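Local coordinates for protein Glp_546_48378_50642 (Giardia intestinalis, PDB 2QVW) that cleaves double-stranded RNA into small interfering RNAs of 21 to 23 base pairs in the RNA interference pathway, using divalent metal ions, at residues V333-E338 with T672-A677; L340-L345 with M407-V412; W168-V173 with V218-L223; R159-P164 with E247-L252; L24-L29 with F109-F114. One frame throughout, in Å; residues are numbered along the deposited sequence.

Overall arrangement
From the N terminus, contact 5 closes first. It pairs two strands of the N-terminal domain and ends before any other contact opens. Contact 4 comes next and joins the first and last strands of the PAZ sheet. Contact 3 is nested inside its loop. Strands 160-163 and 169-178 are neighbours in that sheet, so these two contacts touch. Contact 1 then spans more than 330 residues and ties the first ribonuclease III domain to the second. Contact 2 is nested within it, and both use helix 330-356. The PAZ contacts lie far from this catalytic half: the centres of contacts 2 and 4 are about 57 Å apart.

Contact 1: V333-E338 with T672-A677; sequences VFQRLE and TLTEGA
Arg336 reaches Leu673 with a hydrogen bond that joins 333-338 to 672-677. The helix of the first ribonuclease III domain here meets the start of helix 675-684 in the second. Arg336 NE donates to Leu673 O at 2.8 Å, with an N-H...O angle of 139°. The donor lies almost in line with the C=O bond. The oxygen is at the edge of the guanidinium, tilted a little out of its plane. The arginine chain bends at chi3 (-54°), which turns NE to this carbonyl. Arg336 is buried. Its NH2 also donates to His667 O, close to the end of helix 648-669. This is the tightly held part of the contact.

The other part is looser and more open to solvent. Gln335 reaches out from the helix and crosses Thr674 obliquely, with its CD 3.8 Å from Thr674 CB. It also runs at about a right angle to Glu675, where Gln335 CG is 4.0 Å from Glu675 CB. Thr672 is exposed and belongs to a manganese site with His670 and Pro671. The Glu675 acid lies near the first active site: its OE1 is 5.5 Å from OE2 of Glu338, a likely manganese ligand there. The buried guanidinium thus meets main-chain oxygens of the second domain, and its charge is probably eased by the carbonyls near a helix end.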
# COMPACT_ATOMS: atom_id res chain seq x y z
N VAL A 333 1.07 -1.02 8.83
CA VAL A 333 0.64 -0.37 7.62
C VAL A 333 -0.86 -0.08 7.69
O VAL A 333 -1.28 1.02 7.39
CB VAL A 333 0.94 -1.22 6.39
CG1 VAL A 333 0.48 -0.50 5.15
CG2 VAL A 333 2.44 -1.47 6.30
N PHE A 334 -1.66 -1.06 8.08
CA PHE A 334 -3.10 -0.86 8.18
C PHE A 334 -3.34 0.27 9.16
O PHE A 334 -4.16 1.15 8.94
CB PHE A 334 -3.79 -2.11 8.72
CG PHE A 334 -5.29 -1.97 8.87
CD1 PHE A 334 -6.15 -2.84 8.20
CD2 PHE A 334 -5.85 -0.99 9.68
CE1 PHE A 334 -7.53 -2.74 8.33
CE2 PHE A 334 -7.22 -0.88 9.82
CZ PHE A 334 -8.07 -1.76 9.14
N GLN A 335 -2.61 0.23 10.25
CA GLN A 335 -2.72 1.24 11.28
C GLN A 335 -2.48 2.65 10.73
O GLN A 335 -3.29 3.55 10.94
CB GLN A 335 -1.72 0.94 12.39
CG GLN A 335 -2.22 1.26 13.78
CD GLN A 335 -1.18 1.02 14.85
OE1 GLN A 335 -0.58 -0.07 14.93
NE2 GLN A 335 -0.96 2.02 15.70
N ARG A 336 -1.38 2.84 10.01
CA ARG A 336 -1.05 4.16 9.48
C ARG A 336 -1.66 4.54 8.12
O ARG A 336 -1.35 5.58 7.56
CB ARG A 336 0.47 4.33 9.43
CG ARG A 336 1.23 3.20 8.78
CD ARG A 336 2.61 3.06 9.40
NE ARG A 336 3.34 4.33 9.37
CZ ARG A 336 3.85 4.85 8.26
NH1 ARG A 336 3.71 4.22 7.11
NH2 ARG A 336 4.48 6.01 8.31
N LEU A 337 -2.53 3.68 7.59
CA LEU A 337 -3.18 3.97 6.32
C LEU A 337 -4.61 4.40 6.64
O LEU A 337 -5.21 5.19 5.92
CB LEU A 337 -3.19 2.74 5.41
CG LEU A 337 -1.86 2.35 4.76
CD1 LEU A 337 -2.06 1.13 3.88
CD2 LEU A 337 -1.34 3.51 3.93
N GLU A 338 -5.13 3.86 7.74
CA GLU A 338 -6.47 4.20 8.20
C GLU A 338 -6.41 5.62 8.75
O GLU A 338 -7.21 6.49 8.39
CB GLU A 338 -6.90 3.24 9.31
CG GLU A 338 -8.16 3.68 10.03
CD GLU A 338 -8.38 2.94 11.33
OE1 GLU A 338 -9.29 3.33 12.09
OE2 GLU A 338 -7.63 1.99 11.59
N THR A 672 8.28 4.55 9.96
CA THR A 672 8.20 3.46 10.92
C THR A 672 7.24 3.67 12.08
O THR A 672 6.86 2.72 12.76
CB THR A 672 9.56 3.17 11.52
OG1 THR A 672 9.96 4.27 12.35
CG2 THR A 672 10.58 2.95 10.42
N LEU A 673 6.85 4.93 12.32
CA LEU A 673 5.95 5.25 13.41
C LEU A 673 4.51 4.79 13.15
O LEU A 673 4.13 4.52 12.01
CB LEU A 673 5.99 6.76 13.67
CG LEU A 673 7.37 7.29 14.07
CD1 LEU A 673 7.31 8.79 14.33
CD2 LEU A 673 7.83 6.58 15.32
N THR A 674 3.72 4.70 14.21
CA THR A 674 2.34 4.26 14.09
C THR A 674 1.33 5.34 14.41
O THR A 674 1.67 6.51 14.53
CB THR A 674 2.05 3.07 15.01
OG1 THR A 674 2.49 3.39 16.34
CG2 THR A 674 2.77 1.82 14.52
N GLU A 675 0.07 4.93 14.56
CA GLU A 675 -1.04 5.83 14.86
C GLU A 675 -0.73 6.84 15.96
O GLU A 675 -0.55 8.03 15.69
CB GLU A 675 -2.27 5.02 15.27
CG GLU A 675 -3.46 5.89 15.60
CD GLU A 675 -4.58 5.13 16.28
OE1 GLU A 675 -4.87 3.99 15.87
OE2 GLU A 675 -5.19 5.69 17.23
N GLY A 676 -0.68 6.36 17.20
CA GLY A 676 -0.40 7.22 18.34
C GLY A 676 0.66 8.27 18.06
O GLY A 676 0.39 9.47 18.08
N ALA A 677 1.88 7.81 17.80
CA ALA A 677 2.97 8.73 17.50
C ALA A 677 2.46 9.78 16.52
O ALA A 677 2.40 10.97 16.84
CB ALA A 677 4.14 7.97 16.90

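Contact 2: L340-L345 with M407-V412; sequences LGDAVL and MYEEIV
Asp342 has CG anti to the backbone N (chi1 -169°), and Glu409 has CG beside its own N (chi1 -52°). Glu409 then runs on extended, and the two carboxylates lie side by side, pointing the same way. They belong to the ribonuclease III fold. Asp342 lies in the Leu-Gly-Asp-Ala run of the family signature on helix 330-356, and Glu409 is on helix 404-417. Asp342 OD2 and Glu409 OE2 are modelled 2.7 Å apart, two acceptors with no bond between them. The Glu409 side chain is about 3 Å from a bound manganese ion. Glu338 and Asp406 stand close by and are probable ligands with it.

Beside the acids the helix segments cross at 79°, with their axes 7.0 Å apart. Gly341 is at the crossing, its CA facing Glu409 O. Val412 packs on the same turn, with CG1 3.6 Å from Gly341 O and 4.1 Å from Leu345 CB. The Tyr408 hydroxyl bonds to Thr432 in helix 421-433. Leu345 meets this ring at its edge, where Leu345 CD2 is 4.0 Å from Tyr408 CE2.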
# COMPACT_ATOMS: atom_id res chain seq x y z
N LEU A 340 -4.50 7.87 8.06
CA LEU A 340 -4.40 8.77 6.93
C LEU A 340 -5.66 8.77 6.07
O LEU A 340 -6.04 9.79 5.50
CB LEU A 340 -3.22 8.40 6.05
CG LEU A 340 -3.00 9.39 4.90
CD1 LEU A 340 -2.39 10.67 5.44
CD2 LEU A 340 -2.10 8.77 3.86
N GLY A 341 -6.31 7.61 5.95
CA GLY A 341 -7.51 7.53 5.15
C GLY A 341 -8.61 8.32 5.82
O GLY A 341 -9.44 8.94 5.16
N ASP A 342 -8.59 8.29 7.14
CA ASP A 342 -9.57 9.01 7.95
C ASP A 342 -9.55 10.52 7.62
O ASP A 342 -10.60 11.16 7.45
CB ASP A 342 -9.24 8.80 9.42
CG ASP A 342 -10.33 9.28 10.34
OD1 ASP A 342 -10.88 10.37 10.10
OD2 ASP A 342 -10.64 8.55 11.30
N ALA A 343 -8.34 11.06 7.53
CA ALA A 343 -8.11 12.47 7.23
C ALA A 343 -8.43 12.91 5.80
O ALA A 343 -9.04 13.96 5.60
CB ALA A 343 -6.68 12.83 7.57
N VAL A 344 -8.01 12.14 4.80
CA VAL A 344 -8.29 12.48 3.41
C VAL A 344 -9.78 12.36 3.18
O VAL A 344 -10.38 13.18 2.51
CB VAL A 344 -7.59 11.53 2.41
CG1 VAL A 344 -6.09 11.67 2.52
CG2 VAL A 344 -7.98 10.12 2.69
N LEU A 345 -10.36 11.31 3.74
CA LEU A 345 -11.78 11.07 3.62
C LEU A 345 -12.50 12.25 4.24
O LEU A 345 -13.48 12.75 3.69
CB LEU A 345 -12.16 9.80 4.38
CG LEU A 345 -13.63 9.65 4.78
CD1 LEU A 345 -14.53 9.80 3.56
CD2 LEU A 345 -13.84 8.31 5.43
N MET A 407 -11.60 -0.44 8.16
CA MET A 407 -11.20 -0.92 6.86
C MET A 407 -11.48 0.10 5.76
O MET A 407 -10.68 0.28 4.85
CB MET A 407 -11.90 -2.25 6.53
CG MET A 407 -11.35 -3.45 7.31
SD MET A 407 -11.94 -5.06 6.67
CE MET A 407 -12.78 -5.66 8.08
N TYR A 408 -12.61 0.79 5.87
CA TYR A 408 -12.97 1.79 4.87
C TYR A 408 -11.91 2.87 4.78
O TYR A 408 -11.42 3.18 3.70
CB TYR A 408 -14.31 2.43 5.22
CG TYR A 408 -14.88 3.27 4.10
CD1 TYR A 408 -15.70 2.70 3.13
CD2 TYR A 408 -14.59 4.63 4.01
CE1 TYR A 408 -16.24 3.47 2.10
CE2 TYR A 408 -15.11 5.41 2.99
CZ TYR A 408 -15.94 4.83 2.04
OH TYR A 408 -16.47 5.59 1.03
N GLU A 409 -11.56 3.45 5.92
CA GLU A 409 -10.56 4.51 6.00
C GLU A 409 -9.19 4.01 5.55
O GLU A 409 -8.40 4.75 4.97
CB GLU A 409 -10.47 5.03 7.43
CG GLU A 409 -11.81 5.43 8.03
CD GLU A 409 -11.74 5.66 9.53
OE1 GLU A 409 -11.24 4.78 10.25
OE2 GLU A 409 -12.19 6.74 9.99
N GLU A 410 -8.91 2.74 5.83
CA GLU A 410 -7.65 2.13 5.45
C GLU A 410 -7.58 2.11 3.92
O GLU A 410 -6.60 2.56 3.33
CB GLU A 410 -7.59 0.72 6.01
CG GLU A 410 -6.21 0.07 6.04
CD GLU A 410 -5.75 -0.44 4.68
OE1 GLU A 410 -6.59 -0.68 3.80
OE2 GLU A 410 -4.53 -0.61 4.51
N ILE A 411 -8.62 1.59 3.27
CA ILE A 411 -8.68 1.53 1.81
C ILE A 411 -8.46 2.93 1.24
O ILE A 411 -7.69 3.11 0.30
CB ILE A 411 -10.05 1.01 1.30
CG1 ILE A 411 -10.07 -0.51 1.28
CG2 ILE A 411 -10.32 1.54 -0.11
CD1 ILE A 411 -9.87 -1.14 2.62
N VAL A 412 -9.15 3.90 1.82
CA VAL A 412 -9.05 5.29 1.40
C VAL A 412 -7.60 5.72 1.54
O VAL A 412 -7.04 6.32 0.63
CB VAL A 412 -9.96 6.20 2.26
CG1 VAL A 412 -9.81 7.64 1.84
CG2 VAL A 412 -11.40 5.77 2.12

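Contact 3: W168-V173 with V218-L223; sequences WSLYVV and VRLDDL
Val218 pairs with Val172 in an antiparallel hydrogen-bonded pair of the PAZ sheet. Val172 N donates to Val218 O at 3.1 Å. Val172 CG1 also packs 3.7 Å from Val218 CB. Arg219 follows, opposite Tyr171 in a non-hydrogen-bonded pair. Its chain bends at chi2 (125°) and brings CD to the tyrosine, 3.4 Å from Tyr171 CE2. The ring and guanidinium planes are 47° apart. Just past the last strand pair, Leu220 N donates to Leu170 O at 3.1 Å. Leu220 CD2 and Leu170 CD1 lie 3.7 Å apart, the side chains parallel in direction, and both leucines also touch Val261. The chain then turns, and Leu223 N bonds back to Arg219 O. Leu223 CD2 comes within 3.6 Å of Val172 CG1, at about a right angle. Main-chain bonds thus fix the strand pairing. Val172 and Val218 share one face, which Leu223 also reaches, and the arginine's aliphatic part lies against tyrosine on the other. Apolar packing therefore carries the side-chain part of the contact.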
# COMPACT_ATOMS: atom_id res chain seq x y z
N TRP A 168 21.92 -37.06 -0.53
CA TRP A 168 22.68 -35.83 -0.73
C TRP A 168 22.68 -34.93 0.50
O TRP A 168 22.92 -33.73 0.39
CB TRP A 168 22.15 -35.04 -1.92
CG TRP A 168 22.78 -35.43 -3.20
CD1 TRP A 168 22.43 -36.49 -4.00
CD2 TRP A 168 23.90 -34.80 -3.84
NE1 TRP A 168 23.26 -36.54 -5.10
CE2 TRP A 168 24.17 -35.52 -5.03
CE3 TRP A 168 24.69 -33.69 -3.52
CZ2 TRP A 168 25.20 -35.16 -5.90
CZ3 TRP A 168 25.72 -33.34 -4.39
CH2 TRP A 168 25.96 -34.07 -5.57
N SER A 169 22.39 -35.51 1.66
CA SER A 169 22.37 -34.73 2.89
C SER A 169 23.64 -33.92 2.94
O SER A 169 24.68 -34.35 2.44
CB SER A 169 22.28 -35.65 4.10
OG SER A 169 21.03 -36.32 4.11
N LEU A 170 23.55 -32.74 3.53
CA LEU A 170 24.69 -31.84 3.62
C LEU A 170 25.28 -31.83 5.02
O LEU A 170 24.57 -31.99 6.02
CB LEU A 170 24.25 -30.43 3.24
CG LEU A 170 23.38 -30.33 1.98
CD1 LEU A 170 22.87 -28.91 1.82
CD2 LEU A 170 24.18 -30.75 0.76
N TYR A 171 26.60 -31.65 5.08
CA TYR A 171 27.33 -31.61 6.34
C TYR A 171 28.47 -30.62 6.23
O TYR A 171 28.88 -30.24 5.14
CB TYR A 171 27.91 -32.99 6.69
CG TYR A 171 26.92 -34.14 6.81
CD1 TYR A 171 26.36 -34.74 5.67
CD2 TYR A 171 26.59 -34.67 8.06
CE1 TYR A 171 25.51 -35.84 5.78
CE2 TYR A 171 25.74 -35.77 8.17
CZ TYR A 171 25.21 -36.35 7.02
OH TYR A 171 24.39 -37.44 7.12
N VAL A 172 29.00 -30.22 7.38
CA VAL A 172 30.12 -29.28 7.42
C VAL A 172 31.31 -29.96 8.08
O VAL A 172 31.29 -30.24 9.28
CB VAL A 172 29.76 -28.02 8.22
CG1 VAL A 172 29.05 -28.39 9.50
CG2 VAL A 172 31.03 -27.23 8.54
N VAL A 173 32.34 -30.24 7.29
CA VAL A 173 33.54 -30.89 7.81
C VAL A 173 34.17 -30.14 8.97
O VAL A 173 34.40 -28.93 8.90
CB VAL A 173 34.60 -31.07 6.70
CG1 VAL A 173 35.96 -31.38 7.31
CG2 VAL A 173 34.18 -32.19 5.77
N VAL A 218 29.23 -31.75 11.17
CA VAL A 218 27.89 -31.51 11.70
C VAL A 218 26.83 -31.39 10.61
O VAL A 218 26.94 -30.57 9.70
CB VAL A 218 27.86 -30.23 12.54
CG1 VAL A 218 26.53 -30.13 13.27
CG2 VAL A 218 29.01 -30.23 13.52
N ARG A 219 25.80 -32.22 10.70
CA ARG A 219 24.73 -32.20 9.72
C ARG A 219 24.09 -30.82 9.73
O ARG A 219 23.67 -30.33 10.78
CB ARG A 219 23.69 -33.27 10.06
CG ARG A 219 22.59 -33.44 9.05
CD ARG A 219 22.51 -34.88 8.60
NE ARG A 219 21.18 -35.23 8.12
CZ ARG A 219 20.09 -35.16 8.88
NH1 ARG A 219 20.18 -34.75 10.14
NH2 ARG A 219 18.91 -35.51 8.38
N LEU A 220 24.02 -30.21 8.55
CA LEU A 220 23.45 -28.87 8.39
C LEU A 220 22.18 -28.60 9.20
O LEU A 220 22.00 -27.49 9.69
CB LEU A 220 23.19 -28.60 6.91
CG LEU A 220 23.01 -27.13 6.53
CD1 LEU A 220 24.26 -26.37 6.90
CD2 LEU A 220 22.75 -27.01 5.04
N ASP A 221 21.30 -29.59 9.34
CA ASP A 221 20.07 -29.40 10.11
C ASP A 221 20.43 -29.01 11.53
O ASP A 221 20.11 -27.92 12.00
CB ASP A 221 19.24 -30.68 10.17
CG ASP A 221 19.06 -31.32 8.84
OD1 ASP A 221 18.71 -30.61 7.89
OD2 ASP A 221 19.26 -32.55 8.73
N ASP A 222 21.08 -29.94 12.20
CA ASP A 222 21.48 -29.77 13.58
C ASP A 222 22.24 -28.47 13.79
O ASP A 222 22.03 -27.78 14.78
CB ASP A 222 22.34 -30.96 14.00
CG ASP A 222 21.77 -32.29 13.51
OD1 ASP A 222 20.62 -32.62 13.87
OD2 ASP A 222 22.46 -33.00 12.75
N LEU A 223 23.11 -28.13 12.85
CA LEU A 223 23.91 -26.91 12.96
C LEU A 223 23.09 -25.63 13.00
O LEU A 223 23.63 -24.56 13.26
CB LEU A 223 24.93 -26.83 11.81
CG LEU A 223 25.94 -25.67 11.85
CD1 LEU A 223 26.78 -25.73 13.12
CD2 LEU A 223 26.84 -25.74 10.64

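Contact 4: R159-P164 with E247-L252; sequences RMVATP and ELCLLL
Val161 and Leu251 form an antiparallel non-hydrogen-bonded pair, and bonds from Leu252 N to Met160 O (3.1 Å) and from Leu250 N to Ala162 O (3.2 Å) hold the strands on either side of it. The second bond is nearly straight, with an N-H...O angle of 164°. Further on, Thr163 CA makes a CA-H...O contact with Leu248 O at 3.3 Å.

Val161 sets CG2 anti to its backbone N, and this methyl packs 3.5 Å from Cys249 CB. Both residues are buried. On the other face, Leu252 CD1 rests 4.0 Å from Met160 CB. The sulfur end of Met160 leads away from this leucine, and the Met160 side chain also touches Leu258 and Val172.

The pairing belongs to the antiparallel sheet of the PAZ domain. Strand 250-251 is outermost in it within the chain. Strand 160-163 is the next one in, and its other side bonds to strand 169-178.

At one end, Arg159 bends at chi3 (69°), and Leu251 CD2 meets the edge of its guanidinium, 3.4 Å from Arg159 NE. The charge itself is answered elsewhere: Arg159 NH1 forms a salt bridge with Asp254. At the opposite end Pro164 packs on the loop before strand 250-251, with its CD 3.5 Å from Leu248 O and 4.2 Å from Leu250 CB.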
# COMPACT_ATOMS: atom_id res chain seq x y z
N ARG A 159 34.69 -26.44 5.45
CA ARG A 159 34.29 -26.70 4.08
C ARG A 159 33.06 -27.59 4.06
O ARG A 159 32.92 -28.49 4.89
CB ARG A 159 35.43 -27.36 3.31
CG ARG A 159 36.68 -26.50 3.19
CD ARG A 159 37.79 -27.19 2.40
NE ARG A 159 37.47 -27.35 0.98
CZ ARG A 159 37.30 -26.33 0.14
NH1 ARG A 159 37.43 -25.09 0.59
NH2 ARG A 159 37.01 -26.56 -1.13
N MET A 160 32.16 -27.32 3.12
CA MET A 160 30.93 -28.09 2.97
C MET A 160 31.10 -29.38 2.16
O MET A 160 32.04 -29.51 1.38
CB MET A 160 29.84 -27.23 2.33
CG MET A 160 29.30 -26.10 3.20
SD MET A 160 28.56 -26.62 4.79
CE MET A 160 29.60 -25.72 5.94
N VAL A 161 30.19 -30.32 2.35
CA VAL A 161 30.24 -31.59 1.65
C VAL A 161 28.97 -32.40 1.93
O VAL A 161 28.52 -32.47 3.07
CB VAL A 161 31.48 -32.40 2.10
CG1 VAL A 161 31.54 -32.47 3.61
CG2 VAL A 161 31.43 -33.81 1.52
N ALA A 162 28.40 -33.00 0.89
CA ALA A 162 27.17 -33.78 1.01
C ALA A 162 27.43 -35.24 0.70
O ALA A 162 28.50 -35.60 0.23
CB ALA A 162 26.11 -33.24 0.08
N THR A 163 26.42 -36.08 0.95
CA THR A 163 26.53 -37.51 0.70
C THR A 163 25.56 -37.97 -0.38
O THR A 163 24.44 -38.39 -0.09
CB THR A 163 26.24 -38.29 1.97
OG1 THR A 163 24.98 -37.84 2.49
CG2 THR A 163 27.33 -38.05 3.01
N PRO A 164 25.98 -37.91 -1.66
CA PRO A 164 25.17 -38.30 -2.81
C PRO A 164 24.42 -39.62 -2.66
O PRO A 164 23.21 -39.68 -2.93
CB PRO A 164 26.19 -38.31 -3.96
CG PRO A 164 27.46 -38.61 -3.27
CD PRO A 164 27.39 -37.72 -2.06
N GLU A 247 34.71 -41.50 1.59
CA GLU A 247 34.32 -41.90 0.25
C GLU A 247 32.87 -41.52 -0.07
O GLU A 247 32.54 -41.27 -1.22
CB GLU A 247 34.53 -43.42 0.07
CG GLU A 247 33.76 -44.31 1.04
CD GLU A 247 33.99 -45.79 0.78
OE1 GLU A 247 33.58 -46.29 -0.29
OE2 GLU A 247 34.58 -46.45 1.65
N LEU A 248 32.02 -41.48 0.95
CA LEU A 248 30.62 -41.12 0.72
C LEU A 248 30.52 -39.60 0.67
O LEU A 248 29.46 -39.03 0.37
CB LEU A 248 29.74 -41.66 1.85
CG LEU A 248 29.61 -43.17 2.01
CD1 LEU A 248 28.94 -43.47 3.34
CD2 LEU A 248 28.80 -43.75 0.85
N CYS A 249 31.65 -38.95 0.96
CA CYS A 249 31.74 -37.50 1.00
C CYS A 249 32.25 -36.88 -0.29
O CYS A 249 33.32 -37.24 -0.77
CB CYS A 249 32.66 -37.07 2.14
SG CYS A 249 32.13 -37.62 3.75
N LEU A 250 31.48 -35.94 -0.81
CA LEU A 250 31.85 -35.23 -2.03
C LEU A 250 32.10 -33.78 -1.63
O LEU A 250 31.16 -33.01 -1.47
CB LEU A 250 30.71 -35.30 -3.05
CG LEU A 250 30.97 -34.79 -4.46
CD1 LEU A 250 29.73 -34.97 -5.29
CD2 LEU A 250 31.37 -33.33 -4.44
N LEU A 251 33.36 -33.42 -1.46
CA LEU A 251 33.69 -32.06 -1.06
C LEU A 251 33.24 -31.03 -2.10
O LEU A 251 33.62 -31.10 -3.27
CB LEU A 251 35.20 -31.94 -0.80
CG LEU A 251 35.69 -30.67 -0.10
CD1 LEU A 251 37.00 -30.96 0.60
CD2 LEU A 251 35.84 -29.54 -1.10
N LEU A 252 32.44 -30.06 -1.66
CA LEU A 252 31.95 -29.01 -2.54
C LEU A 252 33.02 -27.93 -2.71
O LEU A 252 33.75 -27.63 -1.76
CB LEU A 252 30.68 -28.36 -1.96
CG LEU A 252 29.47 -29.22 -1.61
CD1 LEU A 252 28.32 -28.32 -1.20
CD2 LEU A 252 29.08 -30.08 -2.79

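Contact 5: L24-L29 with F109-F114; sequences LLDTHL and FATLAF
Leu24 and Ala113 form an antiparallel hydrogen-bonded pair. Leu24 N donates to Ala113 O at 3.2 Å, and Ala113 N returns the bond to Leu24 O at 3.3 Å. Leu25 comes next, in a non-hydrogen-bonded pair with Leu112 on the other face. The two side chains lie side by side and point the same way, with Leu25 CD2 3.5 Å from Leu112 CB.

Asp26 ends the regular pairing. Its N donates to Thr111 O at 3.3 Å. Its CG sits between the backbone N and the carbonyl carbon (chi1 74°), on the side of segment 109-114. Thr111 N then donates to Asp26 OD1 at 2.7 Å. Thr27 follows and grips the same oxygen, its OG1 donating to Asp26 OD1 at 2.9 Å. The two donors reach OD1 from opposite faces of the carboxylate, which should limit its rotation. Thr27 OG1 also lies 4.0 Å from Ala110 CB.

The contact belongs to the sheet of the N-terminal domain. Within the chain, strand 112-117 is an outermost strand of it, and strand 18-25 is bonded beyond to strand 6-13. Helix 267-284 packs over the face with Leu25 and Leu112, both touching Ile274, and Gln278 of that helix accepts a bond from Ala110 N.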
# COMPACT_ATOMS: atom_id res chain seq x y z
N LEU A 24 15.79 -14.04 -11.62
CA LEU A 24 15.28 -13.74 -12.94
C LEU A 24 13.84 -14.23 -13.06
O LEU A 24 13.57 -15.42 -12.93
CB LEU A 24 16.15 -14.42 -14.00
CG LEU A 24 17.64 -14.07 -13.90
CD1 LEU A 24 18.44 -14.89 -14.90
CD2 LEU A 24 17.82 -12.58 -14.15
N LEU A 25 12.93 -13.30 -13.28
CA LEU A 25 11.52 -13.63 -13.43
C LEU A 25 11.07 -13.32 -14.83
O LEU A 25 11.48 -12.32 -15.42
CB LEU A 25 10.68 -12.83 -12.45
CG LEU A 25 10.79 -13.26 -10.99
CD1 LEU A 25 9.82 -12.44 -10.17
CD2 LEU A 25 10.48 -14.74 -10.87
N ASP A 26 10.22 -14.18 -15.37
CA ASP A 26 9.70 -13.98 -16.71
C ASP A 26 8.46 -13.12 -16.66
O ASP A 26 7.74 -13.01 -17.64
CB ASP A 26 9.35 -15.33 -17.34
CG ASP A 26 8.08 -15.93 -16.77
OD1 ASP A 26 7.86 -15.81 -15.54
OD2 ASP A 26 7.31 -16.54 -17.54
N THR A 27 8.21 -12.50 -15.51
CA THR A 27 7.02 -11.66 -15.37
C THR A 27 7.29 -10.35 -14.63
O THR A 27 8.28 -10.22 -13.91
CB THR A 27 5.90 -12.42 -14.64
OG1 THR A 27 5.89 -13.79 -15.04
CG2 THR A 27 4.55 -11.82 -14.99
N HIS A 28 6.38 -9.39 -14.82
CA HIS A 28 6.46 -8.07 -14.18
C HIS A 28 5.68 -8.05 -12.88
O HIS A 28 4.45 -8.09 -12.88
CB HIS A 28 5.91 -6.99 -15.11
CG HIS A 28 6.62 -6.89 -16.43
ND1 HIS A 28 7.89 -6.37 -16.55
CD2 HIS A 28 6.24 -7.26 -17.67
CE1 HIS A 28 8.26 -6.42 -17.82
NE2 HIS A 28 7.28 -6.96 -18.52
N LEU A 29 6.39 -7.99 -11.77
CA LEU A 29 5.75 -7.96 -10.45
C LEU A 29 6.30 -6.78 -9.64
O LEU A 29 6.56 -6.91 -8.45
CB LEU A 29 6.04 -9.26 -9.70
CG LEU A 29 5.68 -10.58 -10.39
CD1 LEU A 29 6.14 -11.73 -9.53
CD2 LEU A 29 4.19 -10.65 -10.63
N PHE A 109 2.26 -19.02 -14.41
CA PHE A 109 3.04 -19.30 -13.20
C PHE A 109 4.47 -18.85 -13.47
O PHE A 109 5.21 -19.49 -14.20
CB PHE A 109 3.00 -20.79 -12.86
CG PHE A 109 1.71 -21.23 -12.19
CD1 PHE A 109 1.36 -20.75 -10.93
CD2 PHE A 109 0.84 -22.12 -12.83
CE1 PHE A 109 0.17 -21.16 -10.31
CE2 PHE A 109 -0.35 -22.53 -12.21
CZ PHE A 109 -0.68 -22.05 -10.96
N ALA A 110 4.84 -17.72 -12.87
CA ALA A 110 6.17 -17.16 -13.03
C ALA A 110 7.26 -18.21 -13.11
O ALA A 110 7.16 -19.28 -12.52
CB ALA A 110 6.47 -16.20 -11.89
N THR A 111 8.30 -17.89 -13.86
CA THR A 111 9.44 -18.77 -14.03
C THR A 111 10.60 -18.06 -13.34
O THR A 111 10.87 -16.89 -13.63
CB THR A 111 9.76 -18.94 -15.51
OG1 THR A 111 8.63 -19.49 -16.18
CG2 THR A 111 10.94 -19.85 -15.70
N LEU A 112 11.28 -18.75 -12.44
CA LEU A 112 12.39 -18.15 -11.72
C LEU A 112 13.70 -18.93 -11.73
O LEU A 112 13.70 -20.16 -11.70
CB LEU A 112 11.98 -17.84 -10.27
CG LEU A 112 11.36 -18.89 -9.35
CD1 LEU A 112 11.32 -18.37 -7.93
CD2 LEU A 112 9.96 -19.23 -9.82
N ALA A 113 14.82 -18.21 -11.78
CA ALA A 113 16.16 -18.81 -11.78
C ALA A 113 17.10 -17.98 -10.89
O ALA A 113 17.27 -16.78 -11.11
CB ALA A 113 16.71 -18.86 -13.20
N PHE A 114 17.70 -18.61 -9.90
CA PHE A 114 18.59 -17.92 -8.97
C PHE A 114 20.07 -18.07 -9.35
O PHE A 114 20.54 -19.16 -9.66
CB PHE A 114 18.38 -18.45 -7.56
CG PHE A 114 16.98 -18.31 -7.08
CD1 PHE A 114 16.45 -17.06 -6.80
CD2 PHE A 114 16.17 -19.42 -6.91
CE1 PHE A 114 15.12 -16.93 -6.37
CE2 PHE A 114 14.84 -19.29 -6.47
CZ PHE A 114 14.32 -18.05 -6.21